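Local structure of ATP-dependent helicase FUN30 (Saccharomyces cerevisiae S288c, 5GN1) at residues K204-L210 with P255-T261; I245-Y249 with I268-A273; K186-L190 with I277-Q281. The protein uses ATP hydrolysis to remodel nucleosomes as a SNF2-family helicase in DNA repair and heterochromatin organisation, this chain being the C-terminal part of its ATPase domain. All coordinates share one frame; numbering follows the deposited sequence. Where two conformers were deposited one is given.

Contact 1: K204-L210 with P255-T261; sequences KVLIFSL and PIFILST
F208 and L259 lie side by side and point the same way, from neighbouring parallel strands: L259 lays CD1 over one face of the F208 ring, a CH-pi contact 4.2 Å from CD1 to the ring centroid, while its CB meets the ring at CE1. At the ring's edge sits the carbonyl O of S260, 3.5 Å from F208 CD1, where the polarised aromatic C-H can face an oxygen. L206 shares this face of the sheet, with its CD2 3.7 Å from F257 CB; the F257 ring itself leads away from strand 205-209 and meets F248 edge-to-face. On the other face lie the branched residues V205, I207, I256 and I258. V205 and I256 run alongside one another, CG1 to CG1 at 3.8 Å, V205 having turned that methyl between its backbone N and carbonyl carbon (chi1 59°). I207 reaches back along the sheet, its CD1 3.8 Å from I256 CG2. Helices 185-200 and 212-224 cover this side. Six backbone hydrogen bonds hold the strands in register, from V205 N to P255 O through L259 N to I207 O (2.8 Å) and on to T261 N with S209 O; in this last bond the donor stands 57° above the carbonyl plane, as the chain turns out of the strand. There L210 CD2 packs on T261 CB at 3.7 Å. S209, whose CB points away from strand 256-260, hydrogen-bonds through OG to D280 OD2, and K204 NZ is gripped by the carbonyl oxygens of F248, D251 and I254. Adjacent parallel strands with apolar side chains on both faces and helices packed over them are characteristic of the RecA-like fold, here the second lobe of a SNF2-family motor.

Contact 2: I245-Y249 with I268-A273; sequences IDKFY and INLVCA
The type I turn L270-A273, closed by A273 N to L270 O, lies beside helix 241-250, with the CA atoms of Y249 and C272 6.1 Å apart. C272 drives its thiol between two aromatic rings. SG sits almost exactly above the middle of the Y249 ring, 3.6 Å from SG to its centroid and only 6° off the normal, and it meets the F248 ring obliquely, with SG 3.3 Å from F248 CD2. A chi1 of 54° sets SG between the backbone N and carbonyl carbon of C272, aiming it at the helix. The Y249 hydroxyl works in both directions: OH gives its proton to N269 O at 2.7 Å, from well above the carbonyl plane, and accepts V271 N at 3.0 Å along a bent path. V271 N also has a weak bond to N269 OD1, so this amide is shared. The helix and the loop, which joins strands 256-260 and 275-278, cover one face of the RecA-like sheet, where L270 rests on L206, F257 and L259. A phenylalanine in place of Y249 would probably leave N269 O without this donor and cost the amide of V271 its bond to the hydroxyl. One turn earlier in the helix, I245 spreads two branches over the loop: CD1 lies 3.9 Å from I268 CG2, and CG2 meets L270 CD2 at 4.1 Å. F248 comes to the same leucine at about a right angle and places its ring edge against A273 CB.

Contact 3: K186-L190 with I277-Q281; sequences KIDAL and IIFDQ
K186 stretches across the F279 ring and ends on that residue's own backbone: NZ donates to F279 O at 2.8 Å, in the carbonyl plane. The lysine chain leaves CA with CG beside the backbone N (chi1 -76°). CB touches the ring at CZ, 3.7 Å away; the bend at chi2 then carries CD across the same ring, 4.1 Å above its plane and offset toward the rim, and the rest of the chain runs straight. With NZ 5.6 Å from the ring centroid, any cation-pi attraction is weak at most; the aliphatic chain makes the ring contact. The buried ammonium is satisfied by a salt bridge to E316 and a further hydrogen bond to L309 O. F279 has CG anti to its backbone N (chi1 -166°), which swings the ring from the end of strand 275-278 over to helix 185-200, where I187 CD1 comes in obliquely, 3.8 Å from CZ. The helix here packs on one face of the parallel sheet of the RecA-like lobe, beside helix 212-224, whose L218 touches I187 and L190 and whose V214 touches F279. One turn on from K186, the two methyls of L190 divide the work: CD1 meets I277 CD1 at 3.7 Å, and CD2 approaches F279 CE1 at 4.2 Å. Beyond the ring, D280 OD1 accepts L210 N, tying this loop to the end of the adjacent strand.

Contacts 1 and 3 are buried and belong to one sheet: strands 205-209 and 275-278 are neighbours, joined by I277 N to L206 O. Contact 2 lies farther out, about 23 Å between its centre and that of the chain, and is partly buried. Helix segment 186-190 of contact 3 packs on the V205 and I207 face, while its other segment continues the sheet itself; contact 2 lies over the L206 and F257 face. Their chemistry follows: regular backbone bonding with apolar flanks in contact 1, a shared tyrosine hydroxyl and a cysteine sulfur in contact 2, and a buried lysine bonded to a backbone carbonyl over an aromatic ring in contact 3.

Contact 1: K204-L210 with P255-T261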
loop_
_atom_site.group_PDB
_atom_site.type_symbol
_atom_site.label_atom_id
_atom_site.label_comp_id
_atom_site.label_asym_id
_atom_site.label_seq_id
_atom_site.Cartn_x
_atom_site.Cartn_y
_atom_site.Cartn_z
ATOM N N LYS A 204 11.279 19.040 3.710
ATOM C CA LYS A 204 10.691 18.190 2.692
ATOM C C LYS A 204 10.879 16.723 3.065
ATOM O O LYS A 204 11.705 16.377 3.915
ATOM C CB LYS A 204 11.311 18.482 1.331
ATOM C CG LYS A 204 11.107 19.922 0.874
ATOM C CD LYS A 204 11.136 19.989 -0.635
ATOM C CE LYS A 204 10.814 21.391 -1.137
ATOM N NZ LYS A 204 10.398 21.388 -2.575
ATOM N N VAL A 205 10.105 15.855 2.417
ATOM C CA VAL A 205 10.069 14.447 2.797
ATOM C C VAL A 205 9.797 13.595 1.561
ATOM O O VAL A 205 9.021 13.980 0.682
ATOM C CB VAL A 205 9.022 14.194 3.913
ATOM C CG1 VAL A 205 7.603 14.598 3.468
ATOM C CG2 VAL A 205 9.071 12.733 4.386
ATOM N N LEU A 206 10.455 12.431 1.502
ATOM C CA LEU A 206 10.142 11.374 0.538
ATOM C C LEU A 206 9.313 10.294 1.224
ATOM O O LEU A 206 9.660 9.852 2.322
ATOM C CB LEU A 206 11.409 10.735 -0.025
ATOM C CG LEU A 206 12.521 11.690 -0.462
ATOM C CD1 LEU A 206 13.726 10.905 -0.975
ATOM C CD2 LEU A 206 11.966 12.651 -1.506
ATOM N N ILE A 207 8.229 9.864 0.580
ATOM C CA ILE A 207 7.412 8.753 1.079
ATOM C C ILE A 207 7.513 7.604 0.079
ATOM O O ILE A 207 7.215 7.785 -1.108
ATOM C CB ILE A 207 5.949 9.160 1.298
ATOM C CG1 ILE A 207 5.881 10.430 2.144
ATOM C CG2 ILE A 207 5.186 8.014 2.004
ATOM C CD1 ILE A 207 4.470 10.943 2.390
ATOM N N PHE A 208 7.936 6.428 0.556
ATOM C CA PHE A 208 8.104 5.242 -0.282
ATOM C C PHE A 208 7.083 4.167 0.075
ATOM O O PHE A 208 6.813 3.930 1.258
ATOM C CB PHE A 208 9.503 4.642 -0.111
ATOM C CG PHE A 208 10.585 5.456 -0.716
ATOM C CD1 PHE A 208 10.878 5.340 -2.059
ATOM C CD2 PHE A 208 11.328 6.334 0.067
ATOM C CE1 PHE A 208 11.894 6.103 -2.629
ATOM C CE2 PHE A 208 12.348 7.089 -0.487
ATOM C CZ PHE A 208 12.633 6.974 -1.835
ATOM N N SER A 209 6.552 3.481 -0.945
ATOM C CA SER A 209 5.708 2.313 -0.724
ATOM C C SER A 209 5.996 1.251 -1.773
ATOM O O SER A 209 6.298 1.562 -2.928
ATOM C CB SER A 209 4.204 2.649 -0.769
ATOM O OG SER A 209 3.436 1.469 -0.572
ATOM N N LEU A 210 5.883 -0.011 -1.360
ATOM C CA LEU A 210 5.997 -1.122 -2.296
ATOM C C LEU A 210 4.721 -1.345 -3.089
ATOM O O LEU A 210 4.716 -2.177 -4.002
ATOM C CB LEU A 210 6.368 -2.416 -1.558
ATOM C CG LEU A 210 7.861 -2.603 -1.265
ATOM C CD1 LEU A 210 8.096 -3.795 -0.352
ATOM C CD2 LEU A 210 8.644 -2.765 -2.560
ATOM N N PRO A 255 6.136 20.081 -0.462
ATOM C CA PRO A 255 6.932 19.443 0.593
ATOM C C PRO A 255 7.170 17.957 0.383
ATOM O O PRO A 255 8.076 17.408 1.026
ATOM C CB PRO A 255 6.104 19.704 1.859
ATOM C CG PRO A 255 4.671 19.773 1.337
ATOM C CD PRO A 255 4.796 20.477 0.009
ATOM N N ILE A 256 6.409 17.292 -0.492
ATOM C CA ILE A 256 6.307 15.831 -0.489
ATOM C C ILE A 256 6.553 15.275 -1.882
ATOM O O ILE A 256 5.975 15.758 -2.863
ATOM C CB ILE A 256 4.936 15.349 0.010
ATOM C CG1 ILE A 256 4.695 15.820 1.436
ATOM C CG2 ILE A 256 4.848 13.811 -0.057
ATOM C CD1 ILE A 256 3.348 15.395 1.964
ATOM N N PHE A 257 7.377 14.231 -1.952
ATOM C CA PHE A 257 7.560 13.393 -3.134
ATOM C C PHE A 257 7.179 11.972 -2.732
ATOM O O PHE A 257 7.772 11.418 -1.801
ATOM C CB PHE A 257 9.014 13.437 -3.611
ATOM C CG PHE A 257 9.181 13.373 -5.105
ATOM C CD1 PHE A 257 8.382 12.555 -5.874
ATOM C CD2 PHE A 257 10.138 14.152 -5.742
ATOM C CE1 PHE A 257 8.551 12.504 -7.264
ATOM C CE2 PHE A 257 10.305 14.099 -7.120
ATOM C CZ PHE A 257 9.504 13.275 -7.876
ATOM N N ILE A 258 6.184 11.384 -3.405
ATOM C CA ILE A 258 5.804 10.002 -3.135
ATOM C C ILE A 258 6.337 9.126 -4.264
ATOM O O ILE A 258 6.254 9.492 -5.446
ATOM C CB ILE A 258 4.279 9.839 -2.939
ATOM C CG1 ILE A 258 3.506 10.018 -4.251
ATOM C CG2 ILE A 258 3.755 10.789 -1.847
ATOM C CD1 ILE A 258 2.001 9.804 -4.074
ATOM N N LEU A 259 6.936 7.987 -3.897
ATOM C CA LEU A 259 7.656 7.138 -4.842
ATOM C C LEU A 259 7.426 5.675 -4.516
ATOM O O LEU A 259 7.142 5.316 -3.368
ATOM C CB LEU A 259 9.184 7.360 -4.814
ATOM C CG LEU A 259 9.746 8.770 -4.994
ATOM C CD1 LEU A 259 10.129 9.336 -3.652
ATOM C CD2 LEU A 259 10.969 8.726 -5.927
ATOM N N SER A 260 7.564 4.826 -5.533
ATOM C CA SER A 260 7.674 3.399 -5.265
ATOM C C SER A 260 9.064 3.101 -4.714
ATOM O O SER A 260 10.051 3.744 -5.080
ATOM C CB SER A 260 7.415 2.568 -6.524
ATOM O OG SER A 260 8.242 2.981 -7.593
ATOM N N THR A 261 9.130 2.129 -3.804
ATOM C CA THR A 261 10.411 1.744 -3.222
ATOM C C THR A 261 11.409 1.335 -4.300
ATOM O O THR A 261 12.606 1.607 -4.167
ATOM C CB THR A 261 10.179 0.634 -2.207
ATOM O OG1 THR A 261 9.316 1.143 -1.189
ATOM C CG2 THR A 261 11.475 0.175 -1.573
#

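Contact 2: I245-Y249 with I268-A273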
loop_
_atom_site.group_PDB
_atom_site.type_symbol
_atom_site.label_atom_id
_atom_site.label_comp_id
_atom_site.label_asym_id
_atom_site.label_seq_id
_atom_site.Cartn_x
_atom_site.Cartn_y
_atom_site.Cartn_z
ATOM N N ILE A 245 11.434 15.784 -10.873
ATOM C CA ILE A 245 12.537 16.043 -9.958
ATOM C C ILE A 245 12.852 17.528 -9.893
ATOM O O ILE A 245 12.941 18.105 -8.809
ATOM C CB ILE A 245 13.799 15.263 -10.361
ATOM C CG1 ILE A 245 13.511 13.764 -10.262
ATOM C CG2 ILE A 245 14.971 15.646 -9.471
ATOM C CD1 ILE A 245 14.648 12.891 -10.747
ATOM N N ASP A 246 13.021 18.146 -11.056
ATOM C CA ASP A 246 13.320 19.566 -11.095
ATOM C C ASP A 246 12.233 20.321 -10.379
ATOM O O ASP A 246 12.519 21.234 -9.606
ATOM C CB ASP A 246 13.404 20.079 -12.519
ATOM C CG ASP A 246 14.650 19.674 -13.191
ATOM O OD1 ASP A 246 15.608 19.269 -12.500
ATOM O OD2 ASP A 246 14.702 19.754 -14.436
ATOM N N LYS A 247 10.977 19.962 -10.627
ATOM C CA LYS A 247 9.953 20.704 -9.920
ATOM C C LYS A 247 10.122 20.622 -8.405
ATOM O O LYS A 247 9.881 21.591 -7.686
ATOM C CB LYS A 247 8.615 20.164 -10.331
ATOM C CG LYS A 247 7.516 21.152 -10.565
ATOM C CD LYS A 247 6.474 20.463 -11.417
ATOM C CE LYS A 247 5.143 21.193 -11.451
ATOM N NZ LYS A 247 4.147 20.375 -12.199
ATOM N N PHE A 248 10.543 19.456 -7.929
ATOM C CA PHE A 248 10.728 19.229 -6.501
ATOM C C PHE A 248 11.815 20.144 -5.947
ATOM O O PHE A 248 11.681 20.692 -4.853
ATOM C CB PHE A 248 11.082 17.766 -6.232
ATOM C CG PHE A 248 10.908 17.353 -4.798
ATOM C CD1 PHE A 248 9.730 17.628 -4.123
ATOM C CD2 PHE A 248 11.922 16.691 -4.126
ATOM C CE1 PHE A 248 9.567 17.250 -2.804
ATOM C CE2 PHE A 248 11.764 16.311 -2.807
ATOM C CZ PHE A 248 10.585 16.590 -2.144
ATOM N N TYR A 249 12.892 20.303 -6.709
ATOM C CA TYR A 249 14.004 21.153 -6.297
ATOM C C TYR A 249 13.644 22.629 -6.360
ATOM O O TYR A 249 14.099 23.413 -5.523
ATOM C CB TYR A 249 15.225 20.895 -7.183
ATOM C CG TYR A 249 16.085 19.745 -6.736
ATOM C CD1 TYR A 249 17.108 19.937 -5.818
ATOM C CD2 TYR A 249 15.873 18.460 -7.234
ATOM C CE1 TYR A 249 17.908 18.877 -5.408
ATOM C CE2 TYR A 249 16.649 17.397 -6.827
ATOM C CZ TYR A 249 17.672 17.604 -5.923
ATOM O OH TYR A 249 18.462 16.531 -5.540
ATOM N N ILE A 268 18.240 8.170 -8.922
ATOM C CA ILE A 268 17.808 9.563 -8.889
ATOM C C ILE A 268 18.340 10.205 -7.618
ATOM O O ILE A 268 18.594 9.536 -6.608
ATOM C CB ILE A 268 16.272 9.705 -8.991
ATOM C CG1 ILE A 268 15.581 8.998 -7.824
ATOM C CG2 ILE A 268 15.769 9.164 -10.323
ATOM C CD1 ILE A 268 14.070 8.942 -7.958
ATOM N N ASN A 269 18.497 11.525 -7.669
ATOM C CA ASN A 269 19.131 12.310 -6.615
ATOM C C ASN A 269 18.109 13.292 -6.050
ATOM O O ASN A 269 17.698 14.224 -6.743
ATOM C CB ASN A 269 20.353 13.042 -7.171
ATOM C CG ASN A 269 21.172 13.714 -6.090
ATOM O OD1 ASN A 269 20.629 14.383 -5.218
ATOM N ND2 ASN A 269 22.485 13.525 -6.134
ATOM N N LEU A 270 17.723 13.106 -4.788
ATOM C CA LEU A 270 16.676 13.916 -4.162
ATOM C C LEU A 270 17.169 14.546 -2.866
ATOM O O LEU A 270 16.462 14.552 -1.854
ATOM C CB LEU A 270 15.409 13.075 -3.912
ATOM C CG LEU A 270 14.762 12.549 -5.196
ATOM C CD1 LEU A 270 13.676 11.504 -4.945
ATOM C CD2 LEU A 270 14.221 13.712 -5.983
ATOM N N VAL A 271 18.367 15.153 -2.883
ATOM C CA VAL A 271 18.949 15.670 -1.643
ATOM C C VAL A 271 18.251 16.928 -1.144
ATOM O O VAL A 271 18.574 17.423 -0.061
ATOM C CB VAL A 271 20.466 15.938 -1.756
ATOM C CG1 VAL A 271 21.223 14.631 -2.010
ATOM C CG2 VAL A 271 20.775 16.977 -2.816
ATOM N N CYS A 272 17.287 17.456 -1.899
ATOM C CA CYS A 272 16.548 18.592 -1.356
ATOM C C CYS A 272 15.567 18.184 -0.262
ATOM O O CYS A 272 14.969 19.063 0.369
ATOM C CB CYS A 272 15.817 19.346 -2.470
ATOM S SG CYS A 272 14.754 18.316 -3.484
ATOM N N ALA A 273 15.371 16.886 -0.032
ATOM C CA ALA A 273 14.643 16.390 1.129
ATOM C C ALA A 273 15.637 15.786 2.116
ATOM O O ALA A 273 16.617 15.170 1.700
ATOM C CB ALA A 273 13.622 15.322 0.713
#

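Contact 3: K186-L190 with I277-Q281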
loop_
_atom_site.group_PDB
_atom_site.type_symbol
_atom_site.label_atom_id
_atom_site.label_comp_id
_atom_site.label_asym_id
_atom_site.label_seq_id
_atom_site.Cartn_x
_atom_site.Cartn_y
_atom_site.Cartn_z
ATOM N N LYS A 186 -2.163 3.687 9.894
ATOM C CA LYS A 186 -0.936 4.220 9.318
ATOM C C LYS A 186 -1.119 5.651 8.834
ATOM O O LYS A 186 -0.148 6.418 8.811
ATOM C CB LYS A 186 -0.436 3.334 8.181
ATOM C CG LYS A 186 0.209 2.066 8.656
ATOM C CD LYS A 186 1.463 1.766 7.862
ATOM C CE LYS A 186 2.061 0.487 8.370
ATOM N NZ LYS A 186 3.176 -0.035 7.545
ATOM N N ILE A 187 -2.336 6.033 8.443
ATOM C CA ILE A 187 -2.555 7.420 8.033
ATOM C C ILE A 187 -2.556 8.327 9.252
ATOM O O ILE A 187 -2.000 9.430 9.218
ATOM C CB ILE A 187 -3.851 7.558 7.210
ATOM C CG1 ILE A 187 -3.791 6.656 5.969
ATOM C CG2 ILE A 187 -4.087 9.023 6.799
ATOM C CD1 ILE A 187 -2.583 6.881 5.053
ATOM N N ASP A 188 -3.165 7.872 10.355
ATOM C CA ASP A 188 -3.080 8.606 11.617
ATOM C C ASP A 188 -1.630 8.902 11.976
ATOM O O ASP A 188 -1.269 10.047 12.287
ATOM C CB ASP A 188 -3.753 7.811 12.743
ATOM C CG ASP A 188 -5.276 7.803 12.631
ATOM O OD1 ASP A 188 -5.847 8.749 12.045
ATOM O OD2 ASP A 188 -5.903 6.852 13.152
ATOM N N ALA A 189 -0.779 7.876 11.926
ATOM C CA ALA A 189 0.635 8.077 12.213
ATOM C C ALA A 189 1.285 9.006 11.192
ATOM O O ALA A 189 2.087 9.873 11.557
ATOM C CB ALA A 189 1.355 6.729 12.253
ATOM N N LEU A 190 0.963 8.835 9.906
ATOM C CA LEU A 190 1.603 9.637 8.862
ATOM C C LEU A 190 1.272 11.117 9.020
ATOM O O LEU A 190 2.121 11.985 8.794
ATOM C CB LEU A 190 1.155 9.138 7.485
ATOM C CG LEU A 190 1.647 9.958 6.295
ATOM C CD1 LEU A 190 3.148 9.750 6.099
ATOM C CD2 LEU A 190 0.877 9.565 5.024
ATOM N N ILE A 277 10.083 8.613 4.771
ATOM C CA ILE A 277 9.085 7.792 5.431
ATOM C C ILE A 277 8.914 6.536 4.601
ATOM O O ILE A 277 8.579 6.615 3.411
ATOM C CB ILE A 277 7.750 8.527 5.595
ATOM C CG1 ILE A 277 7.953 9.806 6.413
ATOM C CG2 ILE A 277 6.728 7.615 6.258
ATOM C CD1 ILE A 277 6.696 10.595 6.581
ATOM N N ILE A 278 9.169 5.386 5.220
ATOM C CA ILE A 278 8.959 4.084 4.593
ATOM C C ILE A 278 7.555 3.673 5.008
ATOM O O ILE A 278 7.327 3.305 6.166
ATOM C CB ILE A 278 10.007 3.061 5.040
ATOM C CG1 ILE A 278 11.417 3.590 4.794
ATOM C CG2 ILE A 278 9.823 1.734 4.302
ATOM C CD1 ILE A 278 11.737 3.749 3.350
ATOM N N PHE A 279 6.587 3.802 4.090
ATOM C CA PHE A 279 5.208 3.551 4.493
ATOM C C PHE A 279 4.998 2.077 4.804
ATOM O O PHE A 279 4.205 1.733 5.690
ATOM C CB PHE A 279 4.243 4.027 3.416
ATOM C CG PHE A 279 2.810 4.109 3.869
ATOM C CD1 PHE A 279 2.334 5.246 4.516
ATOM C CD2 PHE A 279 1.929 3.059 3.634
ATOM C CE1 PHE A 279 1.012 5.325 4.937
ATOM C CE2 PHE A 279 0.599 3.137 4.035
ATOM C CZ PHE A 279 0.142 4.274 4.687
ATOM N N ASP A 280 5.729 1.202 4.123
ATOM C CA ASP A 280 5.626 -0.233 4.348
ATOM C C ASP A 280 6.972 -0.833 3.987
ATOM O O ASP A 280 7.545 -0.495 2.947
ATOM C CB ASP A 280 4.487 -0.851 3.516
ATOM C CG ASP A 280 4.523 -0.411 2.050
ATOM O OD1 ASP A 280 5.267 -1.042 1.263
ATOM O OD2 ASP A 280 3.824 0.579 1.698
ATOM N N GLN A 281 7.498 -1.676 4.862
ATOM C CA GLN A 281 8.877 -2.067 4.653
ATOM C C GLN A 281 8.975 -3.201 3.640
ATOM O O GLN A 281 8.009 -3.909 3.355
ATOM C CB GLN A 281 9.527 -2.467 5.975
ATOM C CG GLN A 281 8.958 -3.724 6.579
ATOM C CD GLN A 281 9.361 -3.895 8.033
ATOM O OE1 GLN A 281 8.524 -4.233 8.881
ATOM N NE2 GLN A 281 10.639 -3.650 8.333
#